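Local structure of purine nucleoside phosphorylase (Schistosoma mansoni, 5KO6) at residues Pro200-Pro205 against Val219-Val224; Ile115-Gly120 against Ala239-Ala244. The protein catalyses the reversible phosphorolysis of purine nucleosides such as inosine and guanosine, releasing the free base and ribose 1-phosphate. All coordinates share one frame; numbering follows the deposited sequence.

Contact 1: residues Pro200-Pro205 against Val219-Val224; sequences PTYESP and VGMSTV. With CYT (6-aminopyrimidin-2(1H)-one), chain B; R1P (1-O-phosphono-alpha-D-ribofuranose), chain C.
E203 starts out with CG between its backbone N and carbonyl carbon (chi1 65°), then bends at chi2 (-81°), and this turn lays the carboxylate over V219 CG1, 3.4 Å from E203 CD. M221 does the opposite: its chain is extended beyond CG and carries the terminal methyl straight to the other segment. There M221 CE lies 3.3 Å from the carbonyl oxygen of P200, close also to that of T201, and 3.8 Å from Y202 CD1. A long, unbranched thioether suits this place, because it can thread between backbone oxygens and an aromatic ring without needing a polar partner.

Where they touch, 200-203 and 219-221 run in nearly opposite directions, yet they make no direct polar bond; the ligands join them. The cytosine lies at the edge of the Y202 ring, and M221 CG comes 3.5 Å from its O2. E203 takes two nearly straight bonds from it, N3 to OE1 at 3.2 Å (173°) and N4 to OE2 at 3.1 Å, while OE2 is also bonded to S247. Y202 OH is hydrogen-bonded to O5 of the ribose phosphate (2.8 Å), the long ring carrying its hydroxyl out to the sugar, and S222 OG donates to phosphate oxygen O2P. F161 of the second subunit packs on M221.

A carboxylate offering two acceptors side by side matches a ring N-H next to an amino group, consistent with the base recognition of trimeric purine nucleoside phosphorylases, where a glutamate reads the corresponding edge of guanine.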
loop_
_atom_site.group_PDB
_atom_site.type_symbol
_atom_site.label_atom_id
_atom_site.label_comp_id
_atom_site.label_asym_id
_atom_site.label_seq_id
_atom_site.Cartn_x
_atom_site.Cartn_y
_atom_site.Cartn_z
ATOM N N PRO A 200 -9.300 -8.308 -1.796
ATOM C CA PRO A 200 -10.593 -8.653 -2.408
ATOM C C PRO A 200 -11.799 -8.387 -1.517
ATOM O O PRO A 200 -12.922 -8.659 -1.977
ATOM C CB PRO A 200 -10.464 -10.166 -2.617
ATOM C CG PRO A 200 -9.634 -10.610 -1.414
ATOM C CD PRO A 200 -8.635 -9.473 -1.193
ATOM N N THR A 201 -11.621 -7.894 -0.292
ATOM C CA THR A 201 -12.787 -7.471 0.481
ATOM C C THR A 201 -13.367 -6.198 -0.125
ATOM O O THR A 201 -12.637 -5.294 -0.545
ATOM C CB THR A 201 -12.427 -7.218 1.944
ATOM O OG1 THR A 201 -11.356 -6.267 2.027
ATOM C CG2 THR A 201 -11.983 -8.506 2.631
ATOM N N TYR A 202 -14.695 -6.134 -0.190
ATOM C CA TYR A 202 -15.342 -4.899 -0.592
ATOM C C TYR A 202 -14.935 -3.780 0.352
ATOM O O TYR A 202 -14.590 -4.018 1.519
ATOM C CB TYR A 202 -16.869 -5.067 -0.552
ATOM C CG TYR A 202 -17.374 -6.046 -1.593
ATOM C CD1 TYR A 202 -17.325 -5.724 -2.944
ATOM C CD2 TYR A 202 -17.874 -7.290 -1.229
ATOM C CE1 TYR A 202 -17.775 -6.609 -3.905
ATOM C CE2 TYR A 202 -18.312 -8.175 -2.190
ATOM C CZ TYR A 202 -18.258 -7.818 -3.515
ATOM O OH TYR A 202 -18.687 -8.701 -4.477
ATOM N N GLU A 203 -14.951 -2.556 -0.173
ATOM C CA GLU A 203 -14.715 -1.379 0.651
ATOM C C GLU A 203 -15.616 -1.439 1.878
ATOM O O GLU A 203 -16.805 -1.754 1.778
ATOM C CB GLU A 203 -15.026 -0.116 -0.184
ATOM C CG GLU A 203 -16.509 0.100 -0.652
ATOM C CD GLU A 203 -16.940 -0.684 -1.883
ATOM O OE1 GLU A 203 -16.169 -1.510 -2.389
ATOM O OE2 GLU A 203 -18.080 -0.480 -2.367
ATOM N N SER A 204 -15.022 -1.206 3.053
ATOM C CA SER A 204 -15.799 -1.180 4.280
ATOM C C SER A 204 -16.645 0.088 4.312
ATOM O O SER A 204 -16.360 1.046 3.589
ATOM C CB SER A 204 -14.866 -1.184 5.485
ATOM O OG SER A 204 -14.247 0.084 5.644
ATOM N N PRO A 205 -17.702 0.113 5.135
ATOM C CA PRO A 205 -18.526 1.333 5.205
ATOM C C PRO A 205 -17.720 2.586 5.513
ATOM O O PRO A 205 -17.958 3.647 4.918
ATOM C CB PRO A 205 -19.538 1.011 6.316
ATOM C CG PRO A 205 -19.651 -0.477 6.306
ATOM C CD PRO A 205 -18.278 -0.999 5.916
ATOM N N VAL A 219 -15.672 2.878 -6.871
ATOM C CA VAL A 219 -14.565 2.116 -6.291
ATOM C C VAL A 219 -14.639 0.684 -6.803
ATOM O O VAL A 219 -15.720 0.092 -6.884
ATOM C CB VAL A 219 -14.581 2.171 -4.746
ATOM C CG1 VAL A 219 -15.906 1.653 -4.189
ATOM C CG2 VAL A 219 -13.415 1.382 -4.164
ATOM N N GLY A 220 -13.489 0.132 -7.173
ATOM C CA GLY A 220 -13.453 -1.244 -7.634
ATOM C C GLY A 220 -12.057 -1.804 -7.503
ATOM O O GLY A 220 -11.130 -1.116 -7.058
ATOM N N MET A 221 -11.901 -3.063 -7.924
ATOM C CA MET A 221 -10.692 -3.838 -7.648
ATOM C C MET A 221 -9.911 -4.180 -8.907
ATOM O O MET A 221 -9.129 -5.135 -8.907
ATOM C CB MET A 221 -11.051 -5.126 -6.902
ATOM C CG MET A 221 -11.960 -4.910 -5.723
ATOM S SD MET A 221 -12.387 -6.511 -4.986
ATOM C CE MET A 221 -13.648 -5.994 -3.851
ATOM N N SER A 222 -10.123 -3.445 -9.991
ATOM C CA SER A 222 -9.493 -3.801 -11.252
ATOM C C SER A 222 -9.166 -2.522 -12.008
ATOM O O SER A 222 -9.193 -1.415 -11.451
ATOM C CB SER A 222 -10.418 -4.706 -12.078
ATOM O OG SER A 222 -11.520 -3.960 -12.567
ATOM N N THR A 223 -8.841 -2.697 -13.290
ATOM C CA THR A 223 -8.860 -1.644 -14.299
ATOM C C THR A 223 -7.639 -0.743 -14.246
ATOM O O THR A 223 -6.959 -0.589 -15.259
ATOM C CB THR A 223 -10.173 -0.857 -14.249
ATOM O OG1 THR A 223 -11.250 -1.760 -14.525
ATOM C CG2 THR A 223 -10.199 0.269 -15.270
ATOM N N VAL A 224 -7.363 -0.118 -13.100
ATOM C CA VAL A 224 -6.213 0.790 -13.018
ATOM C C VAL A 224 -4.910 0.113 -13.419
ATOM O O VAL A 224 -4.126 0.727 -14.157
ATOM C CB VAL A 224 -6.181 1.491 -11.648
ATOM C CG1 VAL A 224 -4.832 2.190 -11.384
ATOM C CG2 VAL A 224 -7.352 2.476 -11.517
HETATM N N3 CYT B . -17.231 -3.010 -5.060
HETATM C C4 CYT B . -18.551 -3.158 -5.217
HETATM N N1 CYT B . -16.906 -4.302 -7.031
HETATM C C2 CYT B . -16.381 -3.569 -5.954
HETATM O O2 CYT B . -15.161 -3.468 -5.835
HETATM N N4 CYT B . -19.352 -2.588 -4.315
HETATM C C5 CYT B . -19.105 -3.893 -6.312
HETATM C C6 CYT B . -18.253 -4.443 -7.185
HETATM C C5 R1P C . -16.298 -8.109 -7.016
HETATM O O5 R1P C . -17.676 -8.289 -7.005
HETATM C C4 R1P C . -15.738 -8.315 -8.422
HETATM O O4 R1P C . -16.351 -7.492 -9.258
HETATM C C1 R1P C . -15.208 -6.602 -9.934
HETATM C C2 R1P C . -14.260 -6.501 -8.979
HETATM O O2 R1P C . -12.954 -6.098 -9.547
HETATM C C3 R1P C . -14.209 -7.917 -8.457
HETATM O O3 R1P C . -13.502 -8.704 -9.314
HETATM O O1 R1P C . -14.734 -7.288 -11.006
HETATM P P R1P C . -14.358 -6.449 -12.362
HETATM O O1P R1P C . -13.447 -7.335 -13.183
HETATM O O2P R1P C . -13.666 -5.185 -11.917
HETATM O O3P R1P C . -15.644 -6.198 -13.067
#

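Contact 2: residues Ile115-Gly120 against Ala239-Ala244; sequences ITNLAG and AVSLIA. With CYT (6-aminopyrimidin-2(1H)-one), chain B; R1P (1-O-phosphono-alpha-D-ribofuranose), chain C.
S241 OG donates to N117 OD1 across the strands at 2.6 Å, approaching in the amide's carbonyl plane on a lone pair (117° at the oxygen). N117 CG stands between its backbone N and carbonyl carbon, which folds the amide back over the neighbouring strand, and ND2 is bonded to T223. With both ends of the amide engaged, its flip is fixed; an asparagine, having an acceptor and a donor side by side, suits such a bridge.

Five backbone bonds zip the strands into parallel register, I115 beside A239 through A119 beside I243. The bond from L242 N to N117 O is nearly straight, and that from A244 N to A119 O, at 2.8 Å, secures the end nearest the ligands. The N-H of L118 is not used in this pairing and instead binds phosphate oxygen O3P at 2.7 Å. Farther along, G120, with no side chain in the way, lets cytosine N4 come within 3.4 Å of its CA, and A244 CB is 3.9 Å from cytosine C5.

The L118 and L242 side chains run alongside each other, CD1 of L118 3.7 Å from CD2 of L242; branched apolar chains fit the face that helix 259-283 covers. On the face with N117 and S241, the small A119 CB sits 3.8 Å from S241 OG, and Y194 of strand 189-196 touches both polar residues.

These are central parallel strands of the phosphorylase-superfamily α/β fold, one carrying phosphate and base contacts; strand 131-139 flanks 236-246 antiparallel, and strand 29-32 pairs with 112-121.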
loop_
_atom_site.group_PDB
_atom_site.type_symbol
_atom_site.label_atom_id
_atom_site.label_comp_id
_atom_site.label_asym_id
_atom_site.label_seq_id
_atom_site.Cartn_x
_atom_site.Cartn_y
_atom_site.Cartn_z
ATOM N N ILE A 115 -12.326 -1.288 -21.812
ATOM C CA ILE A 115 -12.378 -2.004 -20.542
ATOM C C ILE A 115 -13.725 -1.760 -19.881
ATOM O O ILE A 115 -14.209 -0.625 -19.843
ATOM C CB ILE A 115 -11.253 -1.526 -19.603
ATOM C CG1 ILE A 115 -9.885 -1.642 -20.272
ATOM C CG2 ILE A 115 -11.283 -2.331 -18.297
ATOM C CD1 ILE A 115 -8.765 -1.042 -19.432
ATOM N N THR A 116 -14.336 -2.828 -19.356
ATOM C CA THR A 116 -15.473 -2.684 -18.454
ATOM C C THR A 116 -15.154 -3.305 -17.101
ATOM O O THR A 116 -14.289 -4.176 -16.977
ATOM C CB THR A 116 -16.766 -3.290 -19.012
ATOM O OG1 THR A 116 -16.602 -4.697 -19.261
ATOM C CG2 THR A 116 -17.170 -2.580 -20.303
ATOM N N ASN A 117 -15.873 -2.848 -16.080
ATOM C CA ASN A 117 -15.773 -3.440 -14.754
ATOM C C ASN A 117 -17.087 -3.230 -14.018
ATOM O O ASN A 117 -17.918 -2.414 -14.420
ATOM C CB ASN A 117 -14.599 -2.849 -13.945
ATOM C CG ASN A 117 -14.753 -1.351 -13.678
ATOM O OD1 ASN A 117 -15.681 -0.908 -12.995
ATOM N ND2 ASN A 117 -13.821 -0.563 -14.206
ATOM N N LEU A 118 -17.255 -3.981 -12.928
ATOM C CA LEU A 118 -18.325 -3.761 -11.962
ATOM C C LEU A 118 -17.722 -3.037 -10.767
ATOM O O LEU A 118 -16.622 -3.372 -10.318
ATOM C CB LEU A 118 -18.922 -5.090 -11.493
ATOM C CG LEU A 118 -20.081 -5.697 -12.300
ATOM C CD1 LEU A 118 -21.388 -4.949 -12.074
ATOM C CD2 LEU A 118 -19.762 -5.764 -13.775
ATOM N N ALA A 119 -18.420 -2.022 -10.269
ATOM C CA ALA A 119 -17.862 -1.169 -9.233
ATOM C C ALA A 119 -18.944 -0.744 -8.253
ATOM O O ALA A 119 -20.141 -0.815 -8.541
ATOM C CB ALA A 119 -17.214 0.084 -9.842
ATOM N N GLY A 120 -18.501 -0.285 -7.085
ATOM C CA GLY A 120 -19.401 0.308 -6.106
ATOM C C GLY A 120 -19.515 1.808 -6.330
ATOM O O GLY A 120 -18.535 2.477 -6.644
ATOM N N ALA A 239 -12.592 3.232 -20.342
ATOM C CA ALA A 239 -12.965 2.342 -19.244
ATOM C C ALA A 239 -14.325 2.756 -18.711
ATOM O O ALA A 239 -14.561 3.939 -18.445
ATOM C CB ALA A 239 -11.915 2.351 -18.115
ATOM N N VAL A 240 -15.233 1.786 -18.588
ATOM C CA VAL A 240 -16.608 2.036 -18.175
ATOM C C VAL A 240 -16.925 1.140 -16.986
ATOM O O VAL A 240 -16.741 -0.081 -17.055
ATOM C CB VAL A 240 -17.597 1.769 -19.321
ATOM C CG1 VAL A 240 -19.016 2.044 -18.855
ATOM C CG2 VAL A 240 -17.235 2.628 -20.528
ATOM N N SER A 241 -17.388 1.740 -15.898
ATOM C CA SER A 241 -17.835 0.993 -14.731
ATOM C C SER A 241 -19.343 0.817 -14.786
ATOM O O SER A 241 -20.074 1.755 -15.115
ATOM C CB SER A 241 -17.499 1.739 -13.441
ATOM O OG SER A 241 -16.120 1.653 -13.120
ATOM N N LEU A 242 -19.802 -0.388 -14.472
ATOM C CA LEU A 242 -21.209 -0.652 -14.220
ATOM C C LEU A 242 -21.401 -0.670 -12.711
ATOM O O LEU A 242 -20.696 -1.390 -12.001
ATOM C CB LEU A 242 -21.602 -2.003 -14.819
ATOM C CG LEU A 242 -22.986 -2.548 -14.446
ATOM C CD1 LEU A 242 -24.108 -1.573 -14.808
ATOM C CD2 LEU A 242 -23.191 -3.887 -15.158
ATOM N N ILE A 243 -22.335 0.132 -12.219
ATOM C CA ILE A 243 -22.492 0.322 -10.781
ATOM C C ILE A 243 -23.340 -0.807 -10.213
ATOM O O ILE A 243 -24.515 -0.952 -10.570
ATOM C CB ILE A 243 -23.128 1.687 -10.496
ATOM C CG1 ILE A 243 -22.256 2.800 -11.076
ATOM C CG2 ILE A 243 -23.352 1.866 -9.002
ATOM C CD1 ILE A 243 -20.834 2.798 -10.550
ATOM N N ALA A 244 -22.755 -1.603 -9.315
ATOM C CA ALA A 244 -23.507 -2.706 -8.716
ATOM C C ALA A 244 -24.406 -2.242 -7.577
ATOM O O ALA A 244 -25.429 -2.877 -7.302
ATOM C CB ALA A 244 -22.541 -3.773 -8.196
HETATM N N3 CYT B . -17.231 -3.010 -5.060
HETATM C C4 CYT B . -18.551 -3.158 -5.217
HETATM N N1 CYT B . -16.906 -4.302 -7.031
HETATM C C2 CYT B . -16.381 -3.569 -5.954
HETATM O O2 CYT B . -15.161 -3.468 -5.835
HETATM N N4 CYT B . -19.352 -2.588 -4.315
HETATM C C5 CYT B . -19.105 -3.893 -6.312
HETATM C C6 CYT B . -18.253 -4.443 -7.185
HETATM C C5 R1P C . -16.298 -8.109 -7.016
HETATM O O5 R1P C . -17.676 -8.289 -7.005
HETATM C C4 R1P C . -15.738 -8.315 -8.422
HETATM O O4 R1P C . -16.351 -7.492 -9.258
HETATM C C1 R1P C . -15.208 -6.602 -9.934
HETATM C C2 R1P C . -14.260 -6.501 -8.979
HETATM O O2 R1P C . -12.954 -6.098 -9.547
HETATM C C3 R1P C . -14.209 -7.917 -8.457
HETATM O O3 R1P C . -13.502 -8.704 -9.314
HETATM O O1 R1P C . -14.734 -7.288 -11.006
HETATM P P R1P C . -14.358 -6.449 -12.362
HETATM O O1P R1P C . -13.447 -7.335 -13.183
HETATM O O2P R1P C . -13.666 -5.185 -11.917
HETATM O O3P R1P C . -15.644 -6.198 -13.067
#

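How the contacts relate
Contacts 1 and 2 have centres 11 Å apart and belong to one mixed sheet, in which strand 218-220 runs antiparallel to strand 112-121; V219 O and G120 N, 2.8 Å apart, probably form the hydrogen bond that joins them. In chain order 115-120 comes first, then both segments of contact 1, then 239-244, so the parallel strand pair brackets the whole stretch that supplies contact 1. Both contacts touch the cytosine and the ribose phosphate. Contact 2 supplies paired strands beside the ligands, while contact 1 supplies the loop side and lies against the second subunit; together they line the site that holds base and sugar, consistent with the active site of the family.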